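Local coordinates for protein putative acid phosphatase WZB (Escherichia coli, PDB 2WMY) that probably removes phosphate from phosphotyrosine residues of proteins, as a low molecular weight protein tyrosine phosphatase, at residues 52-62 with 123-134. The protein carries 1 engineered substitution. Sequence-based numbering, arbitrary orientation.
Sequences DESAIRVAEKN and YRMSDEAFDSVY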
ATOM      1  N   ASP A  52      11.644  -3.143   4.270  1.00 18.85           N
ATOM      2  CA  ASP A  52      12.552  -2.404   5.136  1.00 18.32           C
ATOM      3  C   ASP A  52      12.599  -3.013   6.529  1.00 19.20           C
ATOM      4  O   ASP A  52      11.585  -3.466   7.049  1.00 20.28           O
ATOM      5  CB  ASP A  52      12.147  -0.935   5.223  1.00 19.01           C
ATOM      6  CG  ASP A  52      13.055  -0.140   6.137  1.00 27.35           C
ATOM      7  OD1 ASP A  52      14.017   0.476   5.636  1.00 32.03           O
ATOM      8  OD2 ASP A  52      12.821  -0.154   7.361  1.00 34.16           O
ATOM      9  N   GLU A  53      13.789  -3.018   7.127  1.00 26.49           N
ATOM     10  CA  GLU A  53      13.986  -3.569   8.468  1.00 24.45           C
ATOM     11  C   GLU A  53      13.041  -2.953   9.510  1.00 27.70           C
ATOM     12  O   GLU A  53      12.466  -3.666  10.335  1.00 26.78           O
ATOM     13  CB  GLU A  53      15.441  -3.388   8.900  1.00 28.93           C
ATOM     14  CG  GLU A  53      15.827  -4.142  10.151  1.00 49.05           C
ATOM     15  CD  GLU A  53      17.325  -4.373  10.233  1.00 64.72           C
ATOM     16  OE1 GLU A  53      17.912  -4.791   9.209  1.00 67.67           O
ATOM     17  OE2 GLU A  53      17.913  -4.138  11.315  1.00 66.63           O
ATOM     18  N   SER A  54      12.884  -1.631   9.472  1.00 21.73           N
ATOM     19  CA  SER A  54      11.985  -0.951  10.405  1.00 24.26           C
ATOM     20  C   SER A  54      10.519  -1.300  10.122  1.00 26.43           C
ATOM     21  O   SER A  54       9.691  -1.356  11.040  1.00 18.27           O
ATOM     22  CB  SER A  54      12.199   0.565  10.359  1.00 20.09           C
ATOM     23  OG  SER A  54      13.475   0.900  10.879  1.00 25.90           O
ATOM     24  N   ALA A  55      10.205  -1.543   8.851  1.00 19.52           N
ATOM     25  CA  ALA A  55       8.858  -1.964   8.473  1.00 21.24           C
ATOM     26  C   ALA A  55       8.554  -3.339   9.048  1.00 20.57           C
ATOM     27  O   ALA A  55       7.462  -3.581   9.555  1.00 21.77           O
ATOM     28  CB  ALA A  55       8.704  -1.978   6.967  1.00 13.48           C
ATOM     29  N   ILE A  56       9.530  -4.237   8.958  1.00 23.47           N
ATOM     30  CA  ILE A  56       9.407  -5.570   9.546  1.00 31.03           C
ATOM     31  C   ILE A  56       9.317  -5.518  11.076  1.00 30.90           C
ATOM     32  O   ILE A  56       8.572  -6.284  11.679  1.00 33.10           O
ATOM     33  CB  ILE A  56      10.579  -6.485   9.134  1.00 23.38           C
ATOM     34  CG1 ILE A  56      10.597  -6.664   7.618  1.00 16.17           C
ATOM     35  CG2 ILE A  56      10.475  -7.840   9.829  1.00 23.23           C
ATOM     36  CD1 ILE A  56      11.806  -7.373   7.097  1.00 15.42           C
ATOM     37  N   ARG A  57      10.075  -4.621  11.700  1.00 33.98           N
ATOM     38  CA  ARG A  57       9.993  -4.439  13.150  1.00 38.78           C
ATOM     39  C   ARG A  57       8.583  -4.059  13.598  1.00 31.14           C
ATOM     40  O   ARG A  57       7.984  -4.742  14.433  1.00 28.11           O
ATOM     41  CB  ARG A  57      10.975  -3.374  13.642  1.00 41.17           C
ATOM     42  CG  ARG A  57      12.239  -3.935  14.259  1.00 51.52           C
ATOM     43  CD  ARG A  57      12.853  -2.962  15.265  1.00 49.93           C
ATOM     44  NE  ARG A  57      13.013  -1.624  14.706  1.00 46.58           N
ATOM     45  CZ  ARG A  57      13.955  -1.290  13.832  1.00 42.93           C
ATOM     46  NH1 ARG A  57      14.828  -2.198  13.410  1.00 45.68           N
ATOM     47  NH2 ARG A  57      14.022  -0.048  13.373  1.00 36.92           N
ATOM     48  N   VAL A  58       8.051  -2.972  13.046  1.00 29.90           N
ATOM     49  CA  VAL A  58       6.740  -2.502  13.476  1.00 26.97           C
ATOM     50  C   VAL A  58       5.665  -3.522  13.151  1.00 30.70           C
ATOM     51  O   VAL A  58       4.701  -3.672  13.897  1.00 33.32           O
ATOM     52  CB  VAL A  58       6.366  -1.110  12.914  1.00 29.47           C
ATOM     53  CG1 VAL A  58       5.966  -1.187  11.433  1.00 18.15           C
ATOM     54  CG2 VAL A  58       5.236  -0.501  13.755  1.00 30.72           C
ATOM     55  N   ALA A  59       5.844  -4.233  12.045  1.00 26.62           N
ATOM     56  CA  ALA A  59       4.868  -5.225  11.630  1.00 21.07           C
ATOM     57  C   ALA A  59       4.821  -6.385  12.624  1.00 27.77           C
ATOM     58  O   ALA A  59       3.766  -6.686  13.191  1.00 28.39           O
ATOM     59  CB  ALA A  59       5.187  -5.724  10.237  1.00 24.78           C
ATOM     60  N   GLU A  60       5.959  -7.036  12.840  1.00 29.16           N
ATOM     61  CA  GLU A  60       5.986  -8.185  13.748  1.00 40.49           C
ATOM     62  C   GLU A  60       5.551  -7.800  15.161  1.00 38.55           C
ATOM     63  O   GLU A  60       4.805  -8.529  15.813  1.00 39.10           O
ATOM     64  CB  GLU A  60       7.360  -8.860  13.756  1.00 43.48           C
ATOM     65  CG  GLU A  60       7.576  -9.771  12.554  1.00 53.90           C
ATOM     66  CD  GLU A  60       8.979 -10.339  12.479  1.00 63.13           C
ATOM     67  OE1 GLU A  60       9.700 -10.294  13.501  1.00 63.37           O
ATOM     68  OE2 GLU A  60       9.356 -10.831  11.392  1.00 63.71           O
ATOM     69  N   LYS A  61       6.021  -6.645  15.619  1.00 38.03           N
ATOM     70  CA  LYS A  61       5.603  -6.086  16.900  1.00 41.31           C
ATOM     71  C   LYS A  61       4.082  -6.077  17.029  1.00 40.50           C
ATOM     72  O   LYS A  61       3.547  -6.260  18.125  1.00 47.58           O
ATOM     73  CB  LYS A  61       6.164  -4.674  17.050  1.00 47.28           C
ATOM     74  CG  LYS A  61       5.672  -3.893  18.249  1.00 51.33           C
ATOM     75  CD  LYS A  61       6.490  -2.619  18.383  1.00 50.16           C
ATOM     76  CE  LYS A  61       5.679  -1.486  18.973  1.00 47.93           C
ATOM     77  NZ  LYS A  61       6.431  -0.206  18.880  1.00 49.18           N
ATOM     78  N   ASN A  62       3.395  -5.879  15.907  1.00 30.74           N
ATOM     79  CA  ASN A  62       1.932  -5.915  15.871  1.00 30.90           C
ATOM     80  C   ASN A  62       1.346  -7.237  15.346  1.00 34.91           C
ATOM     81  O   ASN A  62       0.165  -7.311  15.011  1.00 33.61           O
ATOM     82  CB  ASN A  62       1.380  -4.742  15.054  1.00 27.66           C
ATOM     83  CG  ASN A  62       1.487  -3.409  15.787  1.00 30.50           C
ATOM     84  OD1 ASN A  62       0.548  -2.971  16.456  1.00 33.96           O
ATOM     85  ND2 ASN A  62       2.635  -2.762  15.667  1.00 23.38           N
ATOM     86  N   TYR A 123      10.065   6.089   5.577  1.00 27.36           N
ATOM     87  CA  TYR A 123      11.372   5.553   5.197  1.00 19.64           C
ATOM     88  C   TYR A 123      12.481   6.365   5.847  1.00 20.28           C
ATOM     89  O   TYR A 123      12.477   7.596   5.766  1.00 19.36           O
ATOM     90  CB  TYR A 123      11.531   5.539   3.673  1.00 20.51           C
ATOM     91  CG  TYR A 123      12.761   4.798   3.168  1.00 21.68           C
ATOM     92  CD1 TYR A 123      13.114   3.554   3.682  1.00 21.76           C
ATOM     93  CD2 TYR A 123      13.551   5.334   2.152  1.00 23.31           C
ATOM     94  CE1 TYR A 123      14.240   2.869   3.205  1.00 23.09           C
ATOM     95  CE2 TYR A 123      14.670   4.664   1.666  1.00 14.00           C
ATOM     96  CZ  TYR A 123      15.009   3.436   2.201  1.00 20.58           C
ATOM     97  OH  TYR A 123      16.112   2.778   1.720  1.00 15.37           O
ATOM     98  N   ARG A 124      13.409   5.667   6.505  1.00 17.70           N
ATOM     99  CA  ARG A 124      14.565   6.287   7.160  1.00 25.17           C
ATOM    100  C   ARG A 124      14.241   6.975   8.494  1.00 28.14           C
ATOM    101  O   ARG A 124      15.129   7.522   9.147  1.00 23.23           O
ATOM    102  CB  ARG A 124      15.263   7.277   6.225  1.00 19.70           C
ATOM    103  CG  ARG A 124      15.721   6.666   4.912  1.00 17.87           C
ATOM    104  CD  ARG A 124      16.202   7.734   3.955  1.00 17.45           C
ATOM    105  NE  ARG A 124      16.944   7.162   2.831  1.00 22.77           N
ATOM    106  CZ  ARG A 124      17.480   7.879   1.845  1.00 27.86           C
ATOM    107  NH1 ARG A 124      17.340   9.203   1.821  1.00 17.79           N
ATOM    108  NH2 ARG A 124      18.153   7.272   0.872  1.00 29.95           N
ATOM    109  N   MET A 125      12.979   6.950   8.903  1.00 22.31           N
ATOM    110  CA  MET A 125      12.598   7.623  10.139  1.00 28.14           C
ATOM    111  C   MET A 125      12.718   6.689  11.346  1.00 29.77           C
ATOM    112  O   MET A 125      13.080   5.517  11.208  1.00 23.52           O
ATOM    113  CB  MET A 125      11.191   8.220  10.031  1.00 29.25           C
ATOM    114  CG  MET A 125      11.074   9.306   8.963  1.00 35.57           C
ATOM    115  SD  MET A 125       9.412  10.019   8.821  1.00 40.57           S
ATOM    116  CE  MET A 125       9.352  11.043  10.295  1.00 37.27           C
ATOM    117  N   SER A 126      12.429   7.219  12.529  1.00 31.03           N
ATOM    118  CA  SER A 126      12.579   6.457  13.764  1.00 31.71           C
ATOM    119  C   SER A 126      11.445   5.456  13.896  1.00 29.05           C
ATOM    120  O   SER A 126      10.510   5.453  13.093  1.00 23.87           O
ATOM    121  CB  SER A 126      12.590   7.397  14.968  1.00 40.23           C
ATOM    122  OG  SER A 126      11.410   8.179  14.995  1.00 51.04           O
ATOM    123  N   ASP A 127      11.536   4.611  14.916  1.00 28.48           N
ATOM    124  CA  ASP A 127      10.530   3.590  15.178  1.00 25.19           C
ATOM    125  C   ASP A 127       9.153   4.165  15.482  1.00 24.69           C
ATOM    126  O   ASP A 127       8.142   3.564  15.131  1.00 29.46           O
ATOM    127  CB  ASP A 127      10.967   2.703  16.346  1.00 31.53           C
ATOM    128  CG  ASP A 127      12.179   1.858  16.014  1.00 42.89           C
ATOM    129  OD1 ASP A 127      12.524   1.759  14.818  1.00 37.59           O
ATOM    130  OD2 ASP A 127      12.784   1.289  16.949  1.00 51.75           O
ATOM    131  N   GLU A 128       9.105   5.313  16.150  1.00 19.31           N
ATOM    132  CA  GLU A 128       7.814   5.864  16.539  1.00 18.32           C
ATOM    133  C   GLU A 128       7.061   6.411  15.328  1.00 23.16           C
ATOM    134  O   GLU A 128       5.839   6.423  15.322  1.00 22.58           O
ATOM    135  CB  GLU A 128       7.916   6.908  17.663  1.00 26.48           C
ATOM    136  CG  GLU A 128       8.476   8.258  17.256  1.00 41.14           C
ATOM    137  CD  GLU A 128       9.959   8.383  17.556  1.00 50.63           C
ATOM    138  OE1 GLU A 128      10.598   7.346  17.854  1.00 51.83           O
ATOM    139  OE2 GLU A 128      10.482   9.516  17.501  1.00 50.89           O
ATOM    140  N   ALA A 129       7.790   6.860  14.311  1.00 23.04           N
ATOM    141  CA  ALA A 129       7.164   7.258  13.050  1.00 22.11           C
ATOM    142  C   ALA A 129       6.570   6.032  12.366  1.00 23.61           C
ATOM    143  O   ALA A 129       5.511   6.107  11.737  1.00 24.64           O
ATOM    144  CB  ALA A 129       8.163   7.921  12.089  1.00 23.23           C
ATOM    145  N   PHE A 130       7.257   4.902  12.502  1.00 21.95           N
ATOM    146  CA  PHE A 130       6.759   3.638  11.975  1.00 17.51           C
ATOM    147  C   PHE A 130       5.546   3.122  12.759  1.00 22.53           C
ATOM    148  O   PHE A 130       4.610   2.600  12.173  1.00 24.31           O
ATOM    149  CB  PHE A 130       7.878   2.596  11.928  1.00 17.07           C
ATOM    150  CG  PHE A 130       8.714   2.678  10.686  1.00 19.26           C
ATOM    151  CD1 PHE A 130       8.421   1.894   9.584  1.00 19.41           C
ATOM    152  CD2 PHE A 130       9.781   3.557  10.611  1.00 17.94           C
ATOM    153  CE1 PHE A 130       9.185   1.981   8.434  1.00 16.69           C
ATOM    154  CE2 PHE A 130      10.544   3.651   9.470  1.00 12.69           C
ATOM    155  CZ  PHE A 130      10.248   2.867   8.377  1.00 20.28           C
ATOM    156  N   ASP A 131       5.561   3.274  14.082  1.00 26.09           N
ATOM    157  CA  ASP A 131       4.390   2.949  14.891  1.00 28.16           C
ATOM    158  C   ASP A 131       3.196   3.745  14.388  1.00 26.16           C
ATOM    159  O   ASP A 131       2.092   3.221  14.236  1.00 24.28           O
ATOM    160  CB  ASP A 131       4.642   3.307  16.354  1.00 26.01           C
ATOM    161  CG  ASP A 131       5.626   2.374  17.019  1.00 33.53           C
ATOM    162  OD1 ASP A 131       5.524   1.152  16.788  1.00 36.35           O
ATOM    163  OD2 ASP A 131       6.497   2.859  17.777  1.00 30.54           O
ATOM    164  N   SER A 132       3.445   5.024  14.129  1.00 18.09           N
ATOM    165  CA  SER A 132       2.412   5.950  13.710  1.00 18.31           C
ATOM    166  C   SER A 132       1.876   5.579  12.324  1.00 26.05           C
ATOM    167  O   SER A 132       0.675   5.438  12.136  1.00 21.87           O
ATOM    168  CB  SER A 132       2.957   7.381  13.744  1.00 27.99           C
ATOM    169  OG  SER A 132       2.057   8.290  13.145  1.00 44.04           O
ATOM    170  N   VAL A 133       2.770   5.386  11.362  1.00 29.83           N
ATOM    171  CA  VAL A 133       2.352   4.958  10.030  1.00 23.34           C
ATOM    172  C   VAL A 133       1.621   3.609  10.050  1.00 21.58           C
ATOM    173  O   VAL A 133       0.620   3.435   9.354  1.00 19.42           O
ATOM    174  CB  VAL A 133       3.534   4.924   9.042  1.00 28.08           C
ATOM    175  CG1 VAL A 133       3.095   4.353   7.697  1.00 23.27           C
ATOM    176  CG2 VAL A 133       4.098   6.325   8.863  1.00 30.47           C
ATOM    177  N   TYR A 134       2.107   2.666  10.854  1.00 21.34           N
ATOM    178  CA  TYR A 134       1.422   1.383  10.990  1.00 22.49           C
ATOM    179  C   TYR A 134      -0.033   1.551  11.428  1.00 24.14           C
ATOM    180  O   TYR A 134      -0.946   0.943  10.852  1.00 21.45           O
ATOM    181  CB  TYR A 134       2.132   0.454  11.981  1.00 23.66           C
ATOM    182  CG  TYR A 134       1.490  -0.916  12.019  1.00 22.99           C
ATOM    183  CD1 TYR A 134       1.899  -1.916  11.146  1.00 21.03           C
ATOM    184  CD2 TYR A 134       0.440  -1.193  12.886  1.00 18.48           C
ATOM    185  CE1 TYR A 134       1.308  -3.175  11.160  1.00 21.61           C
ATOM    186  CE2 TYR A 134      -0.157  -2.443  12.907  1.00 21.92           C
ATOM    187  CZ  TYR A 134       0.283  -3.431  12.037  1.00 26.77           C
ATOM    188  OH  TYR A 134      -0.302  -4.678  12.041  1.00 27.95           O
TER
HETATM  189  O   HOH W   1      13.887   2.946   7.011  1.00 29.76           O
HETATM  190  O   HOH W   2      10.017   0.294  13.574  1.00 25.30           O
HETATM  191  O   HOH W   3      13.207   3.083  12.658  1.00 26.89           O
HETATM  192  O   HOH W   4       3.245  -0.259  16.778  1.00 35.51           O
HETATM  193  O   HOH W   5      -2.440  -5.510  13.660  1.00 35.76           O
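Phe-130 and Tyr-134, one turn apart, face Ser-54 and Val-58 where helix 53-61 packs against the start of helix 127-147; the axes of 53-61 and 127-134 approach to 9.4 Å and cross at -59°. Both helices belong to the low molecular weight phosphotyrosine phosphatase fold, a four-stranded parallel sheet with flanking helices, and helix 21-32 backs the contact through Ile-24, which touches Val-58 and Tyr-134. In the apolar part Ser-54, small enough to approach a ring closely, sets its CB over the face of Phe-130, 3.6 Å from the ring centroid, a CH-pi contact. Beta-branched Val-58 fills the space between the two aromatic residues, its CG2 pointing anti to the backbone N and reaching Tyr-134 CB at 3.7 Å.

Asn-62 lays its amide over one face of the Tyr-134 ring, the planes 21° apart, while its ND2 donates almost straight (171°) to Val-58 O and so fixes the amide's rotation. Without the ring, as with an alanine here, Val-58 would probably lose a packing partner and the Asn-62 amide its stacking surface.

Two salt bridges lie on the more exposed side. Arg-57 NH2 meets the syn lone pair of Asp-127 OD1 at 2.8 Å, nearly in the guanidinium plane; Lys-61, long enough to reach across, sets NZ 2.7 Å from Asp-131 OD1.

At the other end, Asp-52 caps its helix, OD2 accepting from Ser-54 N at 2.6 Å, and OD1 lies at the edge of the Tyr-123 ring. The Tyr-123 side chain borders the bound sulfate and Asp-121, the predicted proton donor, so the contact reaches the probable active site. One water joins the segments here, donating to Asp-52 OD1 and accepting from Arg-124 N, each at 2.8 Å.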